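Local structure of chintase (Rhizomucor miehei, 5YUQ) at residues R237-L251 and Y314-F326. The protein is a fungal chitinase of glycoside hydrolase family 18 that hydrolyses the beta-1,4 linkages of chitin, probably threading the chain through an active-site tunnel. Sequence-based numbering, arbitrary orientation. Where two conformers were deposited one is given.
Sequences RVSKTLEPITASTGL and YAYSFSGSKVLSF
Arg237 and Ser325 open an antiparallel strand pairing, each donating its N-H to the other's carbonyl (Arg237 N to Ser325 O 2.8 Å). Arg237 also forms a salt bridge with Asp182. Ser239 and Val323 repeat the backbone pattern. Between these two pairs, Val238 CG1 meets Leu324 CD1 on the opposite face from Val323. Thr241 N bonds Ser321 O. Thr241 OG1, set between backbone N and carbonyl carbon (chi1 69°), donates to Glu243 O (2.6 Å). Ser321 OG lies close to Thr241 OG1 (2.8 Å) and Thr241 O, and hydrogen-bonds Tyr316 OH at that ring's edge. Thr241 CG2 rests on Val323 CG1. Pro244 and Ile245 cross one face of the Tyr316 ring, Ile245 N over its centre. Ile245 CB makes a CH-pi contact there, and CD1 reaches Val323 CG2 (3.6 Å). One water joins Thr246 O, Gly250 N and Tyr314 OH. Leu251 CB sits over the Tyr314 ring centre (3.8 Å), while its CD1 closes on Val323 CG2. The loop covers the face of hairpin 312-317/322-325 bearing Tyr314, Tyr316 and Val323. This hairpin pairs with the end of TIM-barrel strand 228-240, consistent with the family 18 alpha+beta insertion. Strand 302-307 pairs with its other edge, and helix 287-292 packs against Leu324.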
loop_
_atom_site.group_PDB
_atom_site.type_symbol
_atom_site.label_atom_id
_atom_site.label_comp_id
_atom_site.label_asym_id
_atom_site.label_seq_id
_atom_site.Cartn_x
_atom_site.Cartn_y
_atom_site.Cartn_z
ATOM N N ARG A 237 5.721 -5.572 10.831
ATOM C CA ARG A 237 6.945 -4.793 11.021
ATOM C C ARG A 237 7.461 -4.957 12.432
ATOM O O ARG A 237 6.678 -4.990 13.384
ATOM C CB ARG A 237 6.697 -3.312 10.734
ATOM C CG ARG A 237 7.836 -2.396 11.181
ATOM C CD ARG A 237 7.756 -1.007 10.542
ATOM N NE ARG A 237 7.846 -1.103 9.088
ATOM C CZ ARG A 237 6.798 -1.113 8.280
ATOM N NH1 ARG A 237 5.572 -0.995 8.781
ATOM N NH2 ARG A 237 6.972 -1.223 6.973
ATOM N N VAL A 238 8.779 -5.078 12.570
ATOM C CA VAL A 238 9.384 -5.076 13.890
ATOM C C VAL A 238 9.852 -3.683 14.295
ATOM O O VAL A 238 10.302 -2.893 13.461
ATOM C CB VAL A 238 10.555 -6.087 14.015
ATOM C CG1 VAL A 238 10.033 -7.513 13.920
ATOM C CG2 VAL A 238 11.626 -5.817 12.966
ATOM N N SER A 239 9.687 -3.377 15.575
ATOM C CA SER A 239 10.273 -2.194 16.186
ATOM C C SER A 239 11.087 -2.669 17.374
ATOM O O SER A 239 10.871 -3.765 17.895
ATOM C CB SER A 239 9.187 -1.241 16.671
ATOM O OG SER A 239 8.415 -0.752 15.585
ATOM N N LYS A 240 12.024 -1.845 17.813
ATOM C CA LYS A 240 12.808 -2.171 18.994
ATOM C C LYS A 240 12.229 -1.432 20.191
ATOM O O LYS A 240 12.231 -0.201 20.218
ATOM C CB LYS A 240 14.256 -1.740 18.798
ATOM C CG LYS A 240 15.151 -2.144 19.967
ATOM C CD LYS A 240 16.566 -1.648 19.783
ATOM C CE LYS A 240 17.459 -2.228 20.877
ATOM N NZ LYS A 240 18.855 -1.738 20.752
ATOM N N THR A 241 11.722 -2.171 21.174
ATOM C CA THR A 241 11.195 -1.530 22.374
ATOM C C THR A 241 12.337 -1.155 23.317
ATOM O O THR A 241 13.384 -1.812 23.335
ATOM C CB THR A 241 10.177 -2.416 23.107
ATOM O OG1 THR A 241 10.844 -3.541 23.691
ATOM C CG2 THR A 241 9.123 -2.920 22.137
ATOM N N LEU A 242 12.138 -0.097 24.096
ATOM C CA LEU A 242 13.159 0.343 25.040
ATOM C C LEU A 242 13.163 -0.526 26.284
ATOM O O LEU A 242 14.199 -0.694 26.913
ATOM C CB LEU A 242 12.946 1.806 25.433
ATOM C CG LEU A 242 13.011 2.808 24.286
ATOM C CD1 LEU A 242 12.861 4.235 24.812
ATOM C CD2 LEU A 242 14.314 2.641 23.531
ATOM N N GLU A 243 11.994 -1.057 26.636
ATOM C CA GLU A 243 11.844 -1.982 27.763
ATOM C C GLU A 243 11.017 -3.165 27.282
ATOM O O GLU A 243 10.375 -3.087 26.237
ATOM C CB GLU A 243 11.135 -1.294 28.933
ATOM C CG GLU A 243 11.889 -0.141 29.555
ATOM C CD GLU A 243 13.139 -0.574 30.270
ATOM O OE1 GLU A 243 13.183 -1.727 30.745
ATOM O OE2 GLU A 243 14.076 0.249 30.371
ATOM N N PRO A 244 11.026 -4.274 28.026
ATOM C CA PRO A 244 10.280 -5.444 27.548
ATOM C C PRO A 244 8.769 -5.229 27.514
ATOM O O PRO A 244 8.226 -4.442 28.298
ATOM C CB PRO A 244 10.635 -6.527 28.574
ATOM C CG PRO A 244 11.996 -6.096 29.097
ATOM C CD PRO A 244 11.931 -4.602 29.145
ATOM N N ILE A 245 8.108 -5.913 26.587
ATOM C CA ILE A 245 6.658 -6.001 26.598
ATOM C C ILE A 245 6.275 -7.181 27.479
ATOM O O ILE A 245 6.943 -8.218 27.473
ATOM C CB ILE A 245 6.104 -6.146 25.175
ATOM C CG1 ILE A 245 6.098 -4.778 24.488
ATOM C CG2 ILE A 245 4.699 -6.760 25.182
ATOM C CD1 ILE A 245 5.585 -4.817 23.063
ATOM N N THR A 246 5.230 -6.996 28.280
ATOM C CA THR A 246 4.709 -8.057 29.126
ATOM C C THR A 246 3.202 -8.153 28.958
ATOM O O THR A 246 2.616 -7.472 28.118
ATOM C CB THR A 246 5.020 -7.805 30.615
ATOM O OG1 THR A 246 4.252 -6.692 31.080
ATOM C CG2 THR A 246 6.502 -7.532 30.833
ATOM N N ALA A 247 2.570 -8.995 29.768
ATOM C CA ALA A 247 1.118 -9.123 29.732
ATOM C C ALA A 247 0.449 -7.831 30.180
ATOM O O ALA A 247 -0.728 -7.605 29.898
ATOM C CB ALA A 247 0.668 -10.276 30.611
ATOM N N SER A 248 1.200 -6.993 30.889
ATOM C CA SER A 248 0.663 -5.765 31.468
ATOM C C SER A 248 0.871 -4.527 30.607
ATOM O O SER A 248 0.149 -3.547 30.759
ATOM C CB SER A 248 1.289 -5.506 32.842
ATOM O OG SER A 248 0.827 -6.435 33.804
ATOM N N THR A 249 1.859 -4.554 29.717
ATOM C CA THR A 249 2.251 -3.328 29.022
ATOM C C THR A 249 1.364 -2.987 27.838
ATOM O O THR A 249 1.194 -1.815 27.508
ATOM C CB THR A 249 3.685 -3.393 28.497
ATOM O OG1 THR A 249 3.777 -4.420 27.506
ATOM C CG2 THR A 249 4.668 -3.660 29.630
ATOM N N GLY A 250 0.817 -4.007 27.189
ATOM C CA GLY A 250 0.121 -3.795 25.935
ATOM C C GLY A 250 1.140 -3.498 24.852
ATOM O O GLY A 250 2.353 -3.634 25.064
ATOM N N LEU A 251 0.646 -3.080 23.693
ATOM C CA LEU A 251 1.484 -2.836 22.526
ATOM C C LEU A 251 2.168 -1.478 22.557
ATOM O O LEU A 251 3.286 -1.329 22.066
ATOM C CB LEU A 251 0.623 -2.939 21.258
ATOM C CG LEU A 251 1.213 -2.434 19.936
ATOM C CD1 LEU A 251 2.402 -3.286 19.508
ATOM C CD2 LEU A 251 0.137 -2.421 18.839
ATOM N N TYR A 314 0.164 -8.917 17.881
ATOM C CA TYR A 314 1.531 -8.461 17.973
ATOM C C TYR A 314 2.293 -9.456 18.810
ATOM O O TYR A 314 1.695 -10.267 19.513
ATOM C CB TYR A 314 1.624 -7.043 18.551
ATOM C CG TYR A 314 1.140 -6.889 19.974
ATOM C CD1 TYR A 314 -0.213 -6.735 20.261
ATOM C CD2 TYR A 314 2.038 -6.858 21.028
ATOM C CE1 TYR A 314 -0.652 -6.574 21.561
ATOM C CE2 TYR A 314 1.609 -6.698 22.324
ATOM C CZ TYR A 314 0.270 -6.565 22.589
ATOM O OH TYR A 314 -0.154 -6.411 23.884
ATOM N N ALA A 315 3.613 -9.427 18.701
ATOM C CA ALA A 315 4.423 -10.405 19.404
ATOM C C ALA A 315 5.688 -9.742 19.907
ATOM O O ALA A 315 6.196 -8.807 19.294
ATOM C CB ALA A 315 4.748 -11.582 18.490
ATOM N N TYR A 316 6.189 -10.217 21.040
ATOM C CA TYR A 316 7.406 -9.659 21.592
ATOM C C TYR A 316 8.495 -10.723 21.667
ATOM O O TYR A 316 8.255 -11.841 22.122
ATOM C CB TYR A 316 7.156 -9.074 22.979
ATOM C CG TYR A 316 8.408 -8.485 23.587
ATOM C CD1 TYR A 316 8.961 -7.311 23.085
ATOM C CD2 TYR A 316 9.049 -9.110 24.644
ATOM C CE1 TYR A 316 10.121 -6.771 23.635
ATOM C CE2 TYR A 316 10.201 -8.577 25.193
ATOM C CZ TYR A 316 10.728 -7.412 24.682
ATOM O OH TYR A 316 11.876 -6.895 25.236
ATOM N N SER A 317 9.687 -10.362 21.203
ATOM C CA SER A 317 10.853 -11.222 21.337
ATOM C C SER A 317 11.823 -10.574 22.301
ATOM O O SER A 317 12.389 -9.528 21.998
ATOM C CB SER A 317 11.540 -11.412 19.985
ATOM O OG SER A 317 12.794 -12.066 20.158
ATOM N N PHE A 318 12.040 -11.209 23.454
ATOM C CA PHE A 318 12.948 -10.656 24.448
ATOM C C PHE A 318 14.339 -10.541 23.822
ATOM O O PHE A 318 15.058 -9.568 24.040
ATOM C CB PHE A 318 12.968 -11.529 25.706
ATOM C CG PHE A 318 13.697 -10.898 26.851
ATOM C CD1 PHE A 318 13.037 -10.080 27.754
ATOM C CD2 PHE A 318 15.054 -11.112 27.013
ATOM C CE1 PHE A 318 13.716 -9.487 28.806
ATOM C CE2 PHE A 318 15.742 -10.520 28.050
ATOM C CZ PHE A 318 15.079 -9.705 28.955
ATOM N N SER A 319 14.701 -11.542 23.022
ATOM C CA SER A 319 15.942 -11.486 22.255
ATOM C C SER A 319 15.850 -10.382 21.203
ATOM O O SER A 319 15.036 -10.456 20.283
ATOM C CB SER A 319 16.217 -12.829 21.582
ATOM O OG SER A 319 17.366 -12.750 20.759
ATOM N N GLY A 320 16.685 -9.357 21.352
ATOM C CA GLY A 320 16.650 -8.199 20.476
ATOM C C GLY A 320 15.609 -7.168 20.879
ATOM O O GLY A 320 15.514 -6.111 20.248
ATOM N N SER A 321 14.842 -7.478 21.924
ATOM C CA SER A 321 13.763 -6.616 22.425
ATOM C C SER A 321 12.888 -6.089 21.293
ATOM O O SER A 321 12.633 -4.893 21.187
ATOM C CB SER A 321 14.306 -5.456 23.261
ATOM O OG SER A 321 13.259 -4.850 24.011
ATOM N N LYS A 322 12.418 -7.006 20.462
ATOM C CA LYS A 322 11.664 -6.644 19.268
ATOM C C LYS A 322 10.179 -6.837 19.482
ATOM O O LYS A 322 9.750 -7.874 19.981
ATOM C CB LYS A 322 12.101 -7.531 18.100
ATOM C CG LYS A 322 13.605 -7.634 17.940
ATOM C CD LYS A 322 13.998 -8.276 16.623
ATOM C CE LYS A 322 13.738 -9.765 16.600
ATOM N NZ LYS A 322 14.594 -10.436 15.576
ATOM N N VAL A 323 9.391 -5.847 19.082
ATOM C CA VAL A 323 7.953 -6.052 18.946
ATOM C C VAL A 323 7.596 -6.156 17.470
ATOM O O VAL A 323 8.041 -5.350 16.653
ATOM C CB VAL A 323 7.120 -4.949 19.640
ATOM C CG1 VAL A 323 7.470 -3.577 19.087
ATOM C CG2 VAL A 323 5.632 -5.241 19.481
ATOM N N LEU A 324 6.834 -7.189 17.129
ATOM C CA LEU A 324 6.347 -7.384 15.771
ATOM C C LEU A 324 4.877 -7.069 15.759
ATOM O O LEU A 324 4.102 -7.721 16.455
ATOM C CB LEU A 324 6.540 -8.845 15.336
ATOM C CG LEU A 324 5.876 -9.281 14.022
ATOM C CD1 LEU A 324 6.537 -8.614 12.845
ATOM C CD2 LEU A 324 5.924 -10.806 13.883
ATOM N N SER A 325 4.485 -6.062 14.980
ATOM C CA SER A 325 3.072 -5.842 14.720
ATOM C C SER A 325 2.790 -6.492 13.385
ATOM O O SER A 325 3.504 -6.242 12.416
ATOM C CB SER A 325 2.743 -4.357 14.636
ATOM O OG SER A 325 1.421 -4.203 14.125
ATOM N N PHE A 326 1.759 -7.324 13.321
ATOM C CA PHE A 326 1.469 -8.026 12.074
ATOM C C PHE A 326 -0.014 -8.215 11.830
ATOM O O PHE A 326 -0.837 -7.682 12.572
ATOM C CB PHE A 326 2.244 -9.358 11.972
ATOM C CG PHE A 326 1.876 -10.403 13.013
ATOM C CD1 PHE A 326 2.252 -10.254 14.343
ATOM C CD2 PHE A 326 1.208 -11.572 12.633
ATOM C CE1 PHE A 326 1.939 -11.233 15.289
ATOM C CE2 PHE A 326 0.892 -12.552 13.571
ATOM C CZ PHE A 326 1.260 -12.387 14.897
HETATM O O HOH W 1 14.070 -3.964 26.606
HETATM O O HOH W 2 0.590 -6.864 26.677
#